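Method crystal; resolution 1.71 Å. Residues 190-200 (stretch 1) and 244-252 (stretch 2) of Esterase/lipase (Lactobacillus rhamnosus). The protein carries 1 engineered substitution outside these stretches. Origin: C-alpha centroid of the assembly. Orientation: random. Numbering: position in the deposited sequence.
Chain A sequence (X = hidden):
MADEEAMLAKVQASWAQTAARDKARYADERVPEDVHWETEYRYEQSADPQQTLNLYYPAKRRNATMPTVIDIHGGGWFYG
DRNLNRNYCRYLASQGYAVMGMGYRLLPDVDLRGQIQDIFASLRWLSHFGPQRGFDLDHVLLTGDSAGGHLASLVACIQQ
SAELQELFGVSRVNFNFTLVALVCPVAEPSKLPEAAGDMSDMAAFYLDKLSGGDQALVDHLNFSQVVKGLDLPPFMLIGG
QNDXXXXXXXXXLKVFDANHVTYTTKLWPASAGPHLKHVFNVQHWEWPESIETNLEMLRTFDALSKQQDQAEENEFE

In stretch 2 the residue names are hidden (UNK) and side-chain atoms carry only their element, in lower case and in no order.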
# COMPACT_ATOMS: atom_id res chain seq x y z
N SER A 190 -4.00 -8.15 40.67
CA SER A 190 -5.05 -8.29 41.77
C SER A 190 -5.46 -6.93 42.31
O SER A 190 -6.58 -6.82 42.88
CB SER A 190 -4.56 -9.22 42.92
OG SER A 190 -4.41 -10.47 42.38
N LYS A 191 -4.63 -5.91 42.11
CA LYS A 191 -4.96 -4.52 42.45
C LYS A 191 -5.72 -3.79 41.37
O LYS A 191 -5.95 -2.56 41.50
CB LYS A 191 -3.67 -3.75 42.72
CG LYS A 191 -2.91 -4.28 43.89
CD LYS A 191 -1.74 -3.34 44.15
CE LYS A 191 -0.85 -3.85 45.27
NZ LYS A 191 -1.69 -4.09 46.48
N LEU A 192 -6.07 -4.45 40.26
CA LEU A 192 -6.75 -3.74 39.17
C LEU A 192 -8.05 -2.99 39.68
O LEU A 192 -8.36 -1.88 39.19
CB LEU A 192 -7.06 -4.64 37.99
CG LEU A 192 -5.83 -4.79 37.07
CD1 LEU A 192 -6.17 -5.85 36.07
CD2 LEU A 192 -5.64 -3.48 36.34
N PRO A 193 -8.77 -3.60 40.64
CA PRO A 193 -10.03 -2.92 41.13
C PRO A 193 -9.95 -1.52 41.78
O PRO A 193 -10.95 -0.83 41.87
CB PRO A 193 -10.54 -3.93 42.16
CG PRO A 193 -10.22 -5.21 41.49
CD PRO A 193 -8.78 -5.04 40.98
N GLU A 194 -8.77 -1.10 42.23
CA GLU A 194 -8.66 0.15 42.94
C GLU A 194 -8.27 1.36 42.02
O GLU A 194 -7.99 2.49 42.48
CB GLU A 194 -7.73 -0.02 44.15
CG GLU A 194 -6.28 -0.40 43.88
CD GLU A 194 -5.64 -1.07 45.08
OE1 GLU A 194 -6.02 -2.22 45.44
OE2 GLU A 194 -4.72 -0.45 45.66
N ALA A 195 -8.26 1.12 40.72
CA ALA A 195 -8.10 2.22 39.73
C ALA A 195 -9.37 2.27 38.89
O ALA A 195 -10.24 1.40 39.02
CB ALA A 195 -6.88 1.96 38.82
N ALA A 196 -9.44 3.26 38.00
CA ALA A 196 -10.56 3.39 37.06
C ALA A 196 -10.10 2.93 35.69
O ALA A 196 -8.88 2.75 35.48
CB ALA A 196 -11.03 4.83 37.00
N GLY A 197 -11.06 2.71 34.79
CA GLY A 197 -10.83 2.32 33.37
C GLY A 197 -11.55 1.02 33.02
O GLY A 197 -12.05 0.30 33.94
N ASP A 198 -11.59 0.69 31.71
CA ASP A 198 -12.18 -0.59 31.24
C ASP A 198 -11.61 -1.86 31.96
O ASP A 198 -12.40 -2.67 32.47
CB ASP A 198 -12.08 -0.73 29.70
CG ASP A 198 -13.21 0.04 28.96
OD1 ASP A 198 -13.73 1.04 29.50
OD2 ASP A 198 -13.60 -0.38 27.85
N MET A 199 -10.28 -2.02 32.03
CA MET A 199 -9.70 -3.27 32.59
C MET A 199 -10.02 -3.43 34.06
O MET A 199 -10.37 -4.54 34.50
CB MET A 199 -8.19 -3.28 32.46
CG MET A 199 -7.53 -4.63 32.74
SD MET A 199 -5.87 -4.74 31.96
CE MET A 199 -6.28 -4.11 30.37
N SER A 200 -9.84 -2.32 34.79
CA SER A 200 -10.13 -2.26 36.24
C SER A 200 -11.61 -2.65 36.54
O SER A 200 -11.87 -3.51 37.41
CB SER A 200 -9.76 -0.88 36.85
OG SER A 200 -8.34 -0.65 36.82
N UNK A 244 -2.29 5.77 32.26
CA UNK A 244 -3.53 5.40 32.88
C UNK A 244 -3.31 4.28 33.92
O UNK A 244 -4.06 4.23 34.87
c UNK A 244 -4.48 4.85 31.85
o UNK A 244 -3.90 3.84 31.03
N UNK A 245 -2.24 3.49 33.79
CA UNK A 245 -1.84 2.48 34.81
C UNK A 245 -0.76 2.91 35.74
O UNK A 245 -0.06 2.09 36.34
c UNK A 245 -4.65 -0.91 32.24
c UNK A 245 -3.36 -0.38 34.25
c UNK A 245 -3.92 -0.03 31.49
c UNK A 245 -2.92 0.67 32.16
c UNK A 245 -2.58 0.46 33.47
c UNK A 245 -1.42 1.18 34.10
c UNK A 245 -4.44 -1.04 33.62
N UNK A 246 -0.61 4.20 36.01
CA UNK A 246 0.47 4.66 36.86
C UNK A 246 0.36 4.03 38.26
O UNK A 246 1.38 3.78 38.90
o UNK A 246 4.47 8.61 40.12
c UNK A 246 1.51 6.82 37.81
c UNK A 246 1.17 7.66 38.89
c UNK A 246 2.17 8.26 39.64
c UNK A 246 2.91 6.58 37.60
c UNK A 246 3.51 8.04 39.37
c UNK A 246 0.43 6.21 36.99
c UNK A 246 3.88 7.18 38.34
N UNK A 247 -0.85 3.80 38.76
CA UNK A 247 -0.94 3.20 40.08
C UNK A 247 -0.25 1.85 40.15
O UNK A 247 0.31 1.46 41.18
c UNK A 247 -2.36 5.28 41.76
c UNK A 247 -4.36 3.66 41.80
c UNK A 247 -3.19 4.23 40.98
c UNK A 247 -2.39 3.00 40.52
N UNK A 248 -0.30 1.09 39.06
CA UNK A 248 0.48 -0.16 39.00
C UNK A 248 1.99 0.01 39.13
O UNK A 248 2.67 -0.80 39.70
c UNK A 248 0.16 -0.88 37.70
c UNK A 248 -1.33 -2.81 38.35
c UNK A 248 -1.23 -1.46 37.65
o UNK A 248 -0.41 -3.63 38.31
n UNK A 248 -2.42 -3.02 39.05
N UNK A 249 2.55 1.04 38.47
CA UNK A 249 3.92 1.36 38.62
C UNK A 249 4.26 1.76 40.08
O UNK A 249 5.27 1.34 40.63
o UNK A 249 4.44 2.04 36.31
c UNK A 249 4.35 2.51 37.64
N UNK A 250 3.39 2.56 40.69
CA UNK A 250 3.58 2.92 42.12
C UNK A 250 3.57 1.65 42.99
O UNK A 250 4.41 1.51 43.87
o UNK A 250 0.39 6.09 42.36
n UNK A 250 2.14 7.24 43.04
c UNK A 250 1.60 6.21 42.48
c UNK A 250 2.58 5.21 41.90
c UNK A 250 2.51 3.87 42.63
N UNK A 251 2.65 0.77 42.75
CA UNK A 251 2.55 -0.50 43.51
C UNK A 251 3.78 -1.32 43.30
O UNK A 251 4.35 -1.89 44.27
c UNK A 251 1.32 -1.29 43.12
N UNK A 252 4.25 -1.45 42.05
CA UNK A 252 5.46 -2.19 41.80
C UNK A 252 6.71 -1.66 42.46
O UNK A 252 7.56 -2.41 42.94
c UNK A 252 6.70 -4.59 40.46
c UNK A 252 5.76 -2.26 40.28
c UNK A 252 6.89 -3.18 39.92
c UNK A 252 6.89 -3.28 38.36
O HOH W 1 -4.39 -0.91 39.25

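Position 244 carries one carbon and then one oxygen. Nothing on stretch 1 comes within contact distance. This is Ser244.

Position 245 has one carbon followed by a ring of six carbons with no heteroatom. The ring reaches Leu192 and Met199. A bare six-carbon ring identifies Phe245. Leu192 CD2 lies 3.8 Å from Phe245 CE2, at the ring edge and near its plane. Met199 SD lies 4.0 Å from Phe245 CZ and approaches the ring obliquely. Phe245 is the N-cap residue of the helix that follows.

Position 246 also has one carbon and a six-carbon ring, but this ring bears an oxygen. It is out of reach of stretch 1. The residue is Tyr246.

Position 247 has four carbons, forked at the second. CB points toward stretch 1, and one branch end approaches Glu194 and Ala195. The fork at the second carbon gives Leu247. Its CD1 is 3.9 Å from Glu194 O and 4.3 Å from Ala195 CB.

Position 248 has three carbons, the third carrying one oxygen and one nitrogen. The terminal group approaches Lys191 and Leu192. The chain length and the amide give Gln248. Lys191 CB is 3.9 Å from Gln248 NE2, a packing contact. Water 1 links the two residues: it accepts from Gln248 NE2 at 2.9 Å and donates to Lys191 O at 3.2 Å.

Position 249 has one carbon and one oxygen, far from stretch 1. It is Ser249.

Position 250 repeats the pattern of three carbons ending in an oxygen and a nitrogen. Its side chain is out of reach. It is Gln250.

Position 251 has a single carbon, which points toward stretch 1 and touches the side chain of Lys191. It is Ala251. Lys191 CD lies 3.8 Å from Ala251 CB, so the aliphatic part of the lysine packs on the methyl.

Position 252 has four carbons, forked at the second, and makes no contact with stretch 1. It is Leu252.

The contact buries 355 Å² in total and has no direct hydrogen bond between the stretches. It works by packing, with one water bridge. Leu247 and Ala251 are one helical turn apart, joined by the bond from Ala251 N to Leu247 O at 2.9 Å, so both side chains can point toward stretch 1. Within stretch 1, Ser200 OG donates to Leu192 O at 2.7 Å, tying the 3-10 segment to the start of the next helix.

Stretch 2, residues 244-252: SFYLQSQAL
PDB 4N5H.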